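Local coordinates for protein acyl-coa oxidase (Arabidopsis thaliana, PDB 1W07) that catalyses the FAD-dependent desaturation of long- and medium-chain acyl-CoAs to 2-trans-enoyl-CoAs in peroxisomal beta-oxidation, passing electrons to oxygen to give hydrogen peroxide, at residues Leu383-Thr388 with Val418-Tyr423; Asp390-Cys395 with Pro411-Val416; Gly3-His6 with Glu10-Lys13; Ala303-Ala308 with Leu603-Asn608. The protein carries 1 engineered substitution. One frame throughout, in Å; residues are numbered along the deposited sequence.

Interaction 1 (Leu383-Thr388 with Val418-Tyr423). With FAD (flavin-adenine dinucleotide), chain I.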
loop_
_atom_site.group_PDB
_atom_site.type_symbol
_atom_site.label_atom_id
_atom_site.label_comp_id
_atom_site.label_asym_id
_atom_site.label_seq_id
_atom_site.Cartn_x
_atom_site.Cartn_y
_atom_site.Cartn_z
ATOM N N LEU B 383 8.504 -2.682 13.706
ATOM C CA LEU B 383 8.345 -3.943 13.009
ATOM C C LEU B 383 6.890 -4.315 12.734
ATOM O O LEU B 383 6.517 -4.567 11.597
ATOM C CB LEU B 383 9.024 -5.068 13.796
ATOM C CG LEU B 383 9.207 -6.384 13.024
ATOM C CD1 LEU B 383 10.465 -6.284 12.175
ATOM C CD2 LEU B 383 9.326 -7.555 13.987
ATOM N N THR B 384 6.067 -4.337 13.777
ATOM C CA THR B 384 4.658 -4.711 13.649
ATOM C C THR B 384 3.818 -3.767 12.798
ATOM O O THR B 384 2.969 -4.224 12.017
ATOM C CB THR B 384 3.986 -4.879 15.030
ATOM O OG1 THR B 384 3.980 -3.625 15.733
ATOM C CG2 THR B 384 4.757 -5.898 15.865
ATOM N N THR B 385 4.033 -2.454 12.936
ATOM C CA THR B 385 3.245 -1.503 12.155
ATOM C C THR B 385 3.573 -1.602 10.687
ATOM O O THR B 385 2.684 -1.549 9.847
ATOM C CB THR B 385 3.452 -0.045 12.615
ATOM O OG1 THR B 385 4.844 0.282 12.590
ATOM C CG2 THR B 385 2.916 0.142 14.010
ATOM N N THR B 386 4.858 -1.729 10.372
ATOM C CA THR B 386 5.296 -1.852 8.990
ATOM C C THR B 386 4.706 -3.139 8.422
ATOM O O THR B 386 4.072 -3.134 7.362
ATOM C CB THR B 386 6.850 -1.886 8.924
ATOM O OG1 THR B 386 7.350 -0.609 9.338
ATOM C CG2 THR B 386 7.346 -2.219 7.506
ATOM N N ALA B 387 4.887 -4.252 9.124
ATOM C CA ALA B 387 4.377 -5.533 8.618
ATOM C C ALA B 387 2.864 -5.520 8.458
ATOM O O ALA B 387 2.340 -6.085 7.497
ATOM C CB ALA B 387 4.787 -6.680 9.544
ATOM N N THR B 388 2.167 -4.863 9.385
ATOM C CA THR B 388 0.701 -4.813 9.355
ATOM C C THR B 388 0.174 -3.977 8.200
ATOM O O THR B 388 -0.740 -4.407 7.488
ATOM C CB THR B 388 0.148 -4.298 10.705
ATOM O OG1 THR B 388 0.534 -5.219 11.733
ATOM C CG2 THR B 388 -1.394 -4.180 10.677
ATOM N N VAL B 418 -2.391 3.063 8.226
ATOM C CA VAL B 418 -1.070 3.580 7.851
ATOM C C VAL B 418 -0.416 4.643 8.710
ATOM O O VAL B 418 0.817 4.702 8.794
ATOM C CB VAL B 418 -1.001 4.092 6.381
ATOM C CG1 VAL B 418 -0.873 2.922 5.454
ATOM C CG2 VAL B 418 -2.203 4.928 6.033
ATOM N N PRO B 419 -1.208 5.505 9.328
ATOM C CA PRO B 419 -0.568 6.531 10.168
ATOM C C PRO B 419 0.282 5.867 11.270
ATOM O O PRO B 419 1.187 6.494 11.833
ATOM C CB PRO B 419 -1.754 7.279 10.747
ATOM C CG PRO B 419 -2.762 7.198 9.663
ATOM C CD PRO B 419 -2.655 5.768 9.215
ATOM N N ALA B 420 -0.022 4.614 11.583
ATOM C CA ALA B 420 0.704 3.874 12.618
ATOM C C ALA B 420 2.210 3.815 12.326
ATOM O O ALA B 420 3.022 3.676 13.241
ATOM C CB ALA B 420 0.140 2.458 12.751
ATOM N N CYS B 421 2.582 3.916 11.055
ATOM C CA CYS B 421 3.991 3.875 10.698
ATOM C C CYS B 421 4.683 5.219 10.869
ATOM O O CYS B 421 5.899 5.311 10.701
ATOM C CB CYS B 421 4.161 3.397 9.261
ATOM S SG CYS B 421 3.510 1.741 8.999
ATOM N N THR B 422 3.921 6.261 11.197
ATOM C CA THR B 422 4.535 7.570 11.366
ATOM C C THR B 422 4.315 8.200 12.736
ATOM O O THR B 422 5.232 8.795 13.299
ATOM C CB THR B 422 4.071 8.567 10.268
ATOM O OG1 THR B 422 4.778 9.805 10.417
ATOM C CG2 THR B 422 2.573 8.822 10.376
ATOM N N TYR B 423 3.112 8.079 13.283
ATOM C CA TYR B 423 2.870 8.675 14.589
ATOM C C TYR B 423 3.653 7.925 15.649
ATOM O O TYR B 423 3.920 6.736 15.503
ATOM C CB TYR B 423 1.366 8.737 14.922
ATOM C CG TYR B 423 0.650 7.419 15.090
ATOM C CD1 TYR B 423 1.072 6.482 16.037
ATOM C CD2 TYR B 423 -0.499 7.135 14.348
ATOM C CE1 TYR B 423 0.364 5.298 16.237
ATOM C CE2 TYR B 423 -1.214 5.952 14.549
ATOM C CZ TYR B 423 -0.775 5.041 15.493
ATOM O OH TYR B 423 -1.466 3.864 15.691
HETATM P PA FAD I . 10.155 12.800 9.425
HETATM O O1A FAD I . 10.646 12.365 10.751
HETATM O O2A FAD I . 10.462 14.179 8.988
HETATM O O5B FAD I . 10.681 11.752 8.325
HETATM C C5B FAD I . 10.450 11.967 6.931
HETATM C C4B FAD I . 11.355 11.050 6.102
HETATM O O4B FAD I . 12.715 11.329 6.483
HETATM C C3B FAD I . 11.101 9.576 6.433
HETATM O O3B FAD I . 11.475 8.762 5.319
HETATM C C2B FAD I . 12.046 9.345 7.610
HETATM O O2B FAD I . 12.456 7.976 7.653
HETATM C C1B FAD I . 13.249 10.184 7.168
HETATM N N9A FAD I . 14.074 10.588 8.330
HETATM C C8A FAD I . 13.785 11.553 9.204
HETATM N N7A FAD I . 14.752 11.633 10.119
HETATM C C5A FAD I . 15.662 10.709 9.831
HETATM C C6A FAD I . 16.870 10.337 10.407
HETATM N N6A FAD I . 17.293 10.888 11.540
HETATM N N1A FAD I . 17.615 9.318 9.800
HETATM C C2A FAD I . 17.131 8.697 8.644
HETATM N N3A FAD I . 15.973 9.071 8.132
HETATM C C4A FAD I . 15.235 10.048 8.687
HETATM N N1 FAD I . 1.403 14.750 16.518
HETATM C C2 FAD I . 0.985 15.295 17.739
HETATM O O2 FAD I . 1.746 16.010 18.386
HETATM N N3 FAD I . -0.312 15.024 18.201
HETATM C C4 FAD I . -1.178 14.224 17.446
HETATM O O4 FAD I . -2.302 13.966 17.879
HETATM C C4X FAD I . -0.760 13.707 16.223
HETATM N N5 FAD I . -1.640 12.970 15.417
HETATM C C5X FAD I . -1.238 12.461 14.179
HETATM C C6 FAD I . -2.159 11.834 13.348
HETATM C C7 FAD I . -1.788 11.430 12.071
HETATM C C7M FAD I . -2.834 10.758 11.181
HETATM C C8 FAD I . -0.481 11.651 11.621
HETATM C C8M FAD I . -0.046 11.216 10.220
HETATM C C9 FAD I . 0.438 12.269 12.461
HETATM C C9A FAD I . 0.074 12.678 13.740
HETATM N N10 FAD I . 0.970 13.367 14.569
HETATM C C10 FAD I . 0.526 13.959 15.763
HETATM C "C1'" FAD I . 2.378 13.590 14.155
HETATM C "C2'" FAD I . 3.190 12.307 14.350
HETATM O "O2'" FAD I . 3.060 11.847 15.696
HETATM C "C3'" FAD I . 4.676 12.440 14.003
HETATM O "O3'" FAD I . 5.262 13.475 14.797
HETATM C "C4'" FAD I . 4.912 12.763 12.525
HETATM O "O4'" FAD I . 3.943 12.124 11.690
HETATM C "C5'" FAD I . 6.316 12.303 12.133
HETATM O "O5'" FAD I . 6.503 12.424 10.723
HETATM P P FAD I . 7.513 13.516 10.117
HETATM O O1P FAD I . 6.745 14.317 9.141
HETATM O O2P FAD I . 8.191 14.211 11.234
HETATM O O3P FAD I . 8.565 12.582 9.341
#
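T385, on a long helix, and C421, in a short 3-10 turn, bring the two backbones together, their CA atoms 5.6 Å apart. T385 buries the most surface and makes most contacts. Its methyl CG2 lies 3.8 Å from A420 CB, and the same methyl rests 3.6 Å from the carbonyl oxygen A420 O, which K381 NZ hydrogen-bonds. With OG1 set between the backbone N and the carbonyl carbon (chi1 55°), the hydroxyl turns back to K381 O and also meets N427 ND2, while CG2 is carried to A420. A threonine suits this buried spot because one branch satisfies polar neighbours and the other packs. Trimming the side chain to an alanine here is likely to cost N427 a hydroxyl partner and to open a gap beside the methyl of A420. Next to it, C421 SG lies over the helix backbone, 3.5 Å from T385 O, a soft, polarisable atom filling the space against a peptide group. All this belongs to the all-helical C-terminal region of the acyl-CoA dehydrogenase and oxidase fold, where the turn runs on to E424, the inferred proton acceptor. A420 CA lies against one face of the Y423 ring, 3.4 Å from its plane and toward the rim. Beyond the turn lies FAD: T422 OG1 is hydrogen-bonded to its ribityl O4' at 2.8 Å, and T422 CG2 touches the flavin methyl C8M at 3.6 Å. P419 CB packs on the other flavin methyl, C7M, at 3.7 Å. The cofactor sits at the subunit boundary, since R310 and Q330 of the second subunit also bind it.

Interaction 2 (Asp390-Cys395 with Pro411-Val416); sequences DGIEEC and PELFAV
L413 is the first residue of helix 411-416 to reach across, and it meets I392. The two branched side chains cross at about a right angle, with L413 CG 4.1 Å from I392 CG2 and 4.2 Å from I392 CD1, so both ends of the isoleucine bear on one leucine branch point. F414 comes next and, with I392, carries the larger share. I392 CG2 presses on its backbone, 3.6 Å from F414 CA, and the same methyl touches F414 CB at 3.7 Å. CG2 stands anti to the I392 backbone N, pointing at the facing helix and bearing on both F414 and L413; the CG1 arm adds CD1 against L413. A beta-branched residue fits because it sets a methyl close to its own helix, within reach of the facing backbone. The F414 ring, its CG anti to the backbone N (chi1 178°), reaches over to the first helix: I392 CB lies at its edge, while E393 CB sits over one face, 4.1 Å from the ring centroid, as a CH-pi contact. Only the aliphatic root of E393 takes part in this; its chain bends at chi2, and the carboxylate forms salt bridges with R396 and K397. Such a division lets a charged residue lie buried against an aromatic. The helices run almost antiparallel at 166°, their axes 9.1 Å apart, both in the C-alpha1 domain. Helix 278-309 adds A299 against I392 and R298 against L413, M229 from a loop touches F414, and Y404 of the second subunit bonds to A415 O, so the pair borders the dimer interface.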
loop_
_atom_site.group_PDB
_atom_site.type_symbol
_atom_site.label_atom_id
_atom_site.label_comp_id
_atom_site.label_asym_id
_atom_site.label_seq_id
_atom_site.Cartn_x
_atom_site.Cartn_y
_atom_site.Cartn_z
ATOM N N ASP B 390 1.665 -3.183 5.361
ATOM C CA ASP B 390 1.874 -3.880 4.100
ATOM C C ASP B 390 0.913 -5.077 4.010
ATOM O O ASP B 390 0.354 -5.344 2.949
ATOM C CB ASP B 390 3.316 -4.380 3.981
ATOM C CG ASP B 390 4.334 -3.251 3.872
ATOM O OD1 ASP B 390 3.978 -2.107 3.480
ATOM O OD2 ASP B 390 5.511 -3.534 4.162
ATOM N N GLY B 391 0.719 -5.786 5.126
ATOM C CA GLY B 391 -0.162 -6.945 5.141
ATOM C C GLY B 391 -1.607 -6.637 4.787
ATOM O O GLY B 391 -2.293 -7.445 4.134
ATOM N N ILE B 392 -2.089 -5.474 5.221
ATOM C CA ILE B 392 -3.459 -5.064 4.951
ATOM C C ILE B 392 -3.639 -4.802 3.465
ATOM O O ILE B 392 -4.645 -5.217 2.893
ATOM C CB ILE B 392 -3.839 -3.779 5.718
ATOM C CG1 ILE B 392 -3.862 -4.060 7.219
ATOM C CG2 ILE B 392 -5.216 -3.250 5.222
ATOM C CD1 ILE B 392 -4.001 -2.807 8.052
ATOM N N GLU B 393 -2.684 -4.107 2.841
ATOM C CA GLU B 393 -2.780 -3.828 1.417
ATOM C C GLU B 393 -2.655 -5.122 0.617
ATOM O O GLU B 393 -3.288 -5.282 -0.432
ATOM C CB GLU B 393 -1.710 -2.804 0.976
ATOM C CG GLU B 393 -1.502 -2.738 -0.554
ATOM C CD GLU B 393 -2.781 -2.454 -1.352
ATOM O OE1 GLU B 393 -2.777 -2.656 -2.592
ATOM O OE2 GLU B 393 -3.788 -2.012 -0.761
ATOM N N GLU B 394 -1.840 -6.050 1.105
ATOM C CA GLU B 394 -1.664 -7.326 0.417
ATOM C C GLU B 394 -2.963 -8.136 0.493
ATOM O O GLU B 394 -3.304 -8.882 -0.437
ATOM C CB GLU B 394 -0.526 -8.110 1.055
ATOM C CG GLU B 394 -0.287 -9.490 0.450
ATOM C CD GLU B 394 0.205 -9.475 -1.011
ATOM O OE1 GLU B 394 0.334 -10.576 -1.574
ATOM O OE2 GLU B 394 0.463 -8.399 -1.593
ATOM N N CYS B 395 -3.705 -7.987 1.586
ATOM C CA CYS B 395 -4.962 -8.715 1.705
ATOM C C CYS B 395 -5.935 -8.152 0.692
ATOM O O CYS B 395 -6.793 -8.877 0.188
ATOM C CB CYS B 395 -5.535 -8.596 3.118
ATOM S SG CYS B 395 -4.704 -9.626 4.349
ATOM N N PRO B 411 -9.880 -1.160 1.638
ATOM C CA PRO B 411 -9.321 0.157 1.267
ATOM C C PRO B 411 -9.308 1.106 2.471
ATOM O O PRO B 411 -8.282 1.714 2.794
ATOM C CB PRO B 411 -10.275 0.630 0.171
ATOM C CG PRO B 411 -10.716 -0.660 -0.482
ATOM C CD PRO B 411 -10.935 -1.576 0.704
ATOM N N GLU B 412 -10.443 1.238 3.152
ATOM C CA GLU B 412 -10.479 2.127 4.298
ATOM C C GLU B 412 -9.579 1.629 5.438
ATOM O O GLU B 412 -8.908 2.429 6.100
ATOM C CB GLU B 412 -11.912 2.302 4.811
ATOM C CG GLU B 412 -11.996 3.349 5.925
ATOM C CD GLU B 412 -13.359 3.408 6.586
ATOM O OE1 GLU B 412 -13.991 2.342 6.755
ATOM O OE2 GLU B 412 -13.786 4.514 6.969
ATOM N N LEU B 413 -9.548 0.319 5.673
ATOM C CA LEU B 413 -8.734 -0.210 6.753
ATOM C C LEU B 413 -7.251 0.144 6.575
ATOM O O LEU B 413 -6.560 0.502 7.533
ATOM C CB LEU B 413 -8.919 -1.726 6.849
ATOM C CG LEU B 413 -8.143 -2.427 7.979
ATOM C CD1 LEU B 413 -8.591 -1.880 9.337
ATOM C CD2 LEU B 413 -8.361 -3.939 7.895
ATOM N N PHE B 414 -6.764 0.057 5.345
ATOM C CA PHE B 414 -5.379 0.386 5.050
ATOM C C PHE B 414 -5.131 1.871 5.303
ATOM O O PHE B 414 -4.175 2.263 5.994
ATOM C CB PHE B 414 -5.063 0.067 3.585
ATOM C CG PHE B 414 -3.651 0.423 3.177
ATOM C CD1 PHE B 414 -2.565 -0.296 3.667
ATOM C CD2 PHE B 414 -3.409 1.488 2.321
ATOM C CE1 PHE B 414 -1.258 0.034 3.320
ATOM C CE2 PHE B 414 -2.093 1.834 1.959
ATOM C CZ PHE B 414 -1.017 1.107 2.460
ATOM N N ALA B 415 -5.993 2.706 4.743
ATOM C CA ALA B 415 -5.846 4.147 4.904
ATOM C C ALA B 415 -5.920 4.561 6.377
ATOM O O ALA B 415 -5.117 5.371 6.836
ATOM C CB ALA B 415 -6.925 4.861 4.085
ATOM N N VAL B 416 -6.858 4.000 7.132
ATOM C CA VAL B 416 -6.979 4.385 8.530
ATOM C C VAL B 416 -5.814 3.857 9.377
ATOM O O VAL B 416 -5.427 4.482 10.376
ATOM C CB VAL B 416 -8.327 3.907 9.126
ATOM C CG1 VAL B 416 -8.280 2.414 9.450
ATOM C CG2 VAL B 416 -8.668 4.735 10.354
#

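Interaction 3 (Gly3-His6 with Glu10-Lys13); sequences GIDH and ERNK. With PT (platinum (II) ion), chain L.
D5 and R11 are joined by a salt bridge in which one nitrogen serves both carboxylate oxygens: R11 NH1 lies 2.9 Å from D5 OD1 and 3.0 Å from D5 OD2, the latter a weak, bent hydrogen bond. The carboxylate meets the guanidinium at its edge with the planes 37° apart, so the two groups are twisted rather than laid flat in a two-pronged pair. CG of D5 stands anti to its backbone N (chi1 -180°), which extends the short side chain toward the arginine. R11 has a still stronger partner in D605, and the phenol ring of Y621 adds a cation-pi contact; an arginine suits the place because its several N-H groups can address several acceptors. A water links the segments a second time, donating to H6 O at 2.8 Å and accepting from E10 N at 3.2 Å. On the helix, E10 OE2 accepts from K13 NZ at 2.9 Å, met from above the carboxylate plane, and E10 OE1 pairs with R597. H6 NE2 binds a platinum ion at 2.4 Å, probably a heavy-atom additive, while its ND1 is bonded to D622 O. Packing is slight: R11 and E10 lie on V601. D5 OD1 also accepts from L7 N, two residues on, which is an Asx turn, here leading the N-terminal arm into the short helix 8-12 at the protein surface.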
loop_
_atom_site.group_PDB
_atom_site.type_symbol
_atom_site.label_atom_id
_atom_site.label_comp_id
_atom_site.label_asym_id
_atom_site.label_seq_id
_atom_site.Cartn_x
_atom_site.Cartn_y
_atom_site.Cartn_z
ATOM N N GLY B 3 -30.383 -16.862 5.437
ATOM C CA GLY B 3 -29.636 -17.297 6.602
ATOM C C GLY B 3 -28.744 -18.502 6.383
ATOM O O GLY B 3 -28.405 -19.197 7.339
ATOM N N ILE B 4 -28.360 -18.757 5.138
ATOM C CA ILE B 4 -27.508 -19.884 4.840
ATOM C C ILE B 4 -26.030 -19.531 5.021
ATOM O O ILE B 4 -25.596 -18.427 4.680
ATOM C CB ILE B 4 -27.727 -20.380 3.389
ATOM C CG1 ILE B 4 -29.214 -20.658 3.144
ATOM C CG2 ILE B 4 -26.896 -21.632 3.136
ATOM C CD1 ILE B 4 -29.869 -21.617 4.138
ATOM N N ASP B 5 -25.256 -20.477 5.549
ATOM C CA ASP B 5 -23.824 -20.295 5.747
ATOM C C ASP B 5 -23.043 -20.976 4.630
ATOM O O ASP B 5 -22.815 -22.188 4.679
ATOM C CB ASP B 5 -23.395 -20.881 7.097
ATOM C CG ASP B 5 -21.911 -20.706 7.354
ATOM O OD1 ASP B 5 -21.244 -20.058 6.519
ATOM O OD2 ASP B 5 -21.414 -21.214 8.378
ATOM N N HIS B 6 -22.628 -20.202 3.627
ATOM C CA HIS B 6 -21.878 -20.752 2.497
ATOM C C HIS B 6 -20.502 -21.268 2.841
ATOM O O HIS B 6 -19.858 -21.922 2.021
ATOM C CB HIS B 6 -21.743 -19.708 1.399
ATOM C CG HIS B 6 -23.058 -19.214 0.898
ATOM N ND1 HIS B 6 -23.867 -18.386 1.640
ATOM C CD2 HIS B 6 -23.725 -19.461 -0.253
ATOM C CE1 HIS B 6 -24.980 -18.145 0.972
ATOM N NE2 HIS B 6 -24.918 -18.787 -0.180
ATOM N N GLU B 10 -16.378 -25.311 5.112
ATOM C CA GLU B 10 -15.036 -24.873 5.504
ATOM C C GLU B 10 -14.886 -24.959 7.021
ATOM O O GLU B 10 -13.874 -25.424 7.534
ATOM C CB GLU B 10 -14.782 -23.429 5.045
ATOM C CG GLU B 10 -14.455 -23.305 3.571
ATOM C CD GLU B 10 -13.229 -24.120 3.185
ATOM O OE1 GLU B 10 -12.279 -24.152 3.985
ATOM O OE2 GLU B 10 -13.211 -24.721 2.087
ATOM N N ARG B 11 -15.914 -24.510 7.731
ATOM C CA ARG B 11 -15.890 -24.539 9.179
ATOM C C ARG B 11 -15.887 -25.977 9.713
ATOM O O ARG B 11 -15.397 -26.240 10.816
ATOM C CB ARG B 11 -17.075 -23.743 9.739
ATOM C CG ARG B 11 -17.077 -22.285 9.239
ATOM C CD ARG B 11 -17.864 -21.300 10.120
ATOM N NE ARG B 11 -17.398 -19.927 9.870
ATOM C CZ ARG B 11 -17.953 -19.064 9.022
ATOM N NH1 ARG B 11 -19.042 -19.386 8.321
ATOM N NH2 ARG B 11 -17.377 -17.883 8.823
ATOM N N ASN B 12 -16.418 -26.916 8.935
ATOM C CA ASN B 12 -16.431 -28.304 9.367
ATOM C C ASN B 12 -15.078 -28.954 9.112
ATOM O O ASN B 12 -14.806 -30.035 9.611
ATOM C CB ASN B 12 -17.541 -29.096 8.667
ATOM C CG ASN B 12 -18.918 -28.781 9.221
ATOM O OD1 ASN B 12 -19.051 -28.348 10.366
ATOM N ND2 ASN B 12 -19.953 -29.019 8.420
ATOM N N LYS B 13 -14.216 -28.288 8.346
ATOM C CA LYS B 13 -12.891 -28.837 8.086
ATOM C C LYS B 13 -11.938 -28.583 9.250
ATOM O O LYS B 13 -10.867 -29.187 9.324
ATOM C CB LYS B 13 -12.283 -28.228 6.829
ATOM C CG LYS B 13 -12.915 -28.710 5.547
ATOM C CD LYS B 13 -12.299 -27.968 4.379
ATOM C CE LYS B 13 -12.974 -28.305 3.057
ATOM N NZ LYS B 13 -12.431 -27.463 1.944
HETATM PT PT PT L . -27.311 -19.017 -0.618
HETATM O O HOH W 1 -18.211 -24.037 2.886
#

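Interaction 4 (Ala303-Ala308 with Leu603-Asn608); sequences ATRYSA and LVDAFN
T304 and V604 mark the closest backbone approach, with CA atoms 7.3 Å apart, where one turn of a long helix faces residues of helix 600-605. The second segment then bends in a type I beta turn from D605 to N608, ending at N608 with a positive phi of 61°, a conformation that asparagine tolerates well. V604 is the apolar wedge. Its CG1 meets T304 OG1 at 3.6 Å, although that hydroxyl bonds to V300 O in its own helix; the other methyl, CG2, lies 4.2 Å from R305 CG as the two side chains slide past each other in opposite directions. R305, extended from CG to NE, sends its head beyond V604 to D605. R305 NH1 bonds to D605 OD1 at 2.8 Å and an N-H...O angle of 162°, on the anti side of the carboxylate, and NE adds a weak bond to the same oxygen. The planes stand 44° apart. Both bonds end on OD1, and OD2 forms a salt bridge with R11. A leucine in place of R305 would probably leave D605 OD1 without its charged mate and G619 O without the bond from NH2. One face of the F607 ring covers V604 CA. V300 and C301, a turn before T304, also pack on V604. Around the pair, L334 of helix 328-363 packs on T304, and M21 of helix 18-26 lies against L603.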
loop_
_atom_site.group_PDB
_atom_site.type_symbol
_atom_site.label_atom_id
_atom_site.label_comp_id
_atom_site.label_asym_id
_atom_site.label_seq_id
_atom_site.Cartn_x
_atom_site.Cartn_y
_atom_site.Cartn_z
ATOM N N ALA B 303 -9.718 -11.450 3.796
ATOM C CA ALA B 303 -9.086 -12.131 2.680
ATOM C C ALA B 303 -9.222 -13.640 2.792
ATOM O O ALA B 303 -9.428 -14.315 1.772
ATOM C CB ALA B 303 -7.600 -11.720 2.570
ATOM N N THR B 304 -9.148 -14.186 4.009
ATOM C CA THR B 304 -9.281 -15.638 4.186
ATOM C C THR B 304 -10.684 -16.114 3.802
ATOM O O THR B 304 -10.831 -17.074 3.047
ATOM C CB THR B 304 -8.940 -16.083 5.658
ATOM O OG1 THR B 304 -7.582 -15.749 5.958
ATOM C CG2 THR B 304 -9.097 -17.588 5.812
ATOM N N ARG B 305 -11.721 -15.447 4.299
ATOM C CA ARG B 305 -13.075 -15.864 3.955
ATOM C C ARG B 305 -13.330 -15.689 2.464
ATOM O O ARG B 305 -13.829 -16.603 1.802
ATOM C CB ARG B 305 -14.100 -15.075 4.781
ATOM C CG ARG B 305 -14.074 -15.408 6.272
ATOM C CD ARG B 305 -15.071 -14.560 7.042
ATOM N NE ARG B 305 -15.177 -14.980 8.436
ATOM C CZ ARG B 305 -15.733 -14.258 9.397
ATOM N NH1 ARG B 305 -15.779 -14.731 10.634
ATOM N NH2 ARG B 305 -16.233 -13.063 9.126
ATOM N N TYR B 306 -12.986 -14.526 1.913
ATOM C CA TYR B 306 -13.203 -14.346 0.486
ATOM C C TYR B 306 -12.413 -15.358 -0.351
ATOM O O TYR B 306 -12.871 -15.769 -1.417
ATOM C CB TYR B 306 -12.828 -12.938 0.053
ATOM C CG TYR B 306 -13.126 -12.691 -1.404
ATOM C CD1 TYR B 306 -14.445 -12.625 -1.863
ATOM C CD2 TYR B 306 -12.098 -12.536 -2.333
ATOM C CE1 TYR B 306 -14.726 -12.406 -3.209
ATOM C CE2 TYR B 306 -12.371 -12.321 -3.681
ATOM C CZ TYR B 306 -13.680 -12.256 -4.111
ATOM O OH TYR B 306 -13.943 -12.040 -5.444
ATOM N N SER B 307 -11.228 -15.750 0.114
ATOM C CA SER B 307 -10.395 -16.710 -0.622
ATOM C C SER B 307 -11.050 -18.090 -0.656
ATOM O O SER B 307 -10.816 -18.876 -1.570
ATOM C CB SER B 307 -9.008 -16.832 0.012
ATOM O OG SER B 307 -8.257 -15.634 -0.130
ATOM N N ALA B 308 -11.862 -18.372 0.353
ATOM C CA ALA B 308 -12.564 -19.649 0.445
ATOM C C ALA B 308 -13.841 -19.616 -0.392
ATOM O O ALA B 308 -14.337 -20.657 -0.823
ATOM C CB ALA B 308 -12.898 -19.958 1.894
ATOM N N LEU B 603 -9.571 -20.405 11.803
ATOM C CA LEU B 603 -8.546 -19.595 12.469
ATOM C C LEU B 603 -8.887 -18.097 12.462
ATOM O O LEU B 603 -8.458 -17.362 13.358
ATOM C CB LEU B 603 -7.187 -19.833 11.810
ATOM C CG LEU B 603 -6.548 -21.195 12.119
ATOM C CD1 LEU B 603 -5.303 -21.405 11.270
ATOM C CD2 LEU B 603 -6.212 -21.252 13.596
ATOM N N VAL B 604 -9.649 -17.629 11.469
ATOM C CA VAL B 604 -10.016 -16.215 11.465
ATOM C C VAL B 604 -11.334 -16.005 12.205
ATOM O O VAL B 604 -11.627 -14.897 12.659
ATOM C CB VAL B 604 -10.095 -15.618 10.026
ATOM C CG1 VAL B 604 -8.745 -15.791 9.336
ATOM C CG2 VAL B 604 -11.260 -16.235 9.208
ATOM N N ASP B 605 -12.130 -17.073 12.339
ATOM C CA ASP B 605 -13.402 -16.964 13.060
ATOM C C ASP B 605 -13.048 -16.789 14.532
ATOM O O ASP B 605 -13.810 -16.210 15.309
ATOM C CB ASP B 605 -14.263 -18.226 12.909
ATOM C CG ASP B 605 -14.817 -18.415 11.506
ATOM O OD1 ASP B 605 -15.037 -17.418 10.781
ATOM O OD2 ASP B 605 -15.063 -19.594 11.138
ATOM N N ALA B 606 -11.883 -17.298 14.921
ATOM C CA ALA B 606 -11.434 -17.184 16.309
ATOM C C ALA B 606 -11.351 -15.724 16.760
ATOM O O ALA B 606 -11.362 -15.437 17.959
ATOM C CB ALA B 606 -10.085 -17.869 16.473
ATOM N N PHE B 607 -11.253 -14.807 15.798
ATOM C CA PHE B 607 -11.169 -13.370 16.094
ATOM C C PHE B 607 -12.505 -12.903 16.670
ATOM O O PHE B 607 -12.575 -11.897 17.381
ATOM C CB PHE B 607 -10.856 -12.591 14.805
ATOM C CG PHE B 607 -9.566 -13.007 14.134
ATOM C CD1 PHE B 607 -9.378 -12.823 12.766
ATOM C CD2 PHE B 607 -8.528 -13.570 14.879
ATOM C CE1 PHE B 607 -8.167 -13.196 12.149
ATOM C CE2 PHE B 607 -7.321 -13.945 14.278
ATOM C CZ PHE B 607 -7.142 -13.756 12.906
ATOM N N ASN B 608 -13.562 -13.645 16.344
ATOM C CA ASN B 608 -14.898 -13.337 16.838
ATOM C C ASN B 608 -15.434 -11.962 16.429
ATOM O O ASN B 608 -16.154 -11.312 17.191
ATOM C CB ASN B 608 -14.927 -13.467 18.362
ATOM C CG ASN B 608 -16.323 -13.541 18.896
ATOM O OD1 ASN B 608 -17.132 -14.320 18.403
ATOM N ND2 ASN B 608 -16.624 -12.737 19.909
#

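Overall arrangement
Interactions 1, 2 and 4 are buried, while interaction 3 lies at the surface, 32 Å from the chain centre. Interactions 1 and 2 share helix 370-398 and meet the second subunit; both are packed without a hydrogen bond between their segments, and interaction 1 alone contacts FAD. Interaction 4 joins sequence regions 295 residues apart and mixes apolar packing with a buried salt bridge, whereas interaction 3 is short-range and almost wholly polar. The contacts are chained: C395 CB of interaction 2 packs on A303 CB of interaction 4 at 3.8 Å, and R11 NE of interaction 3 forms a salt bridge with D605 OD2 of interaction 4 at 2.7 Å.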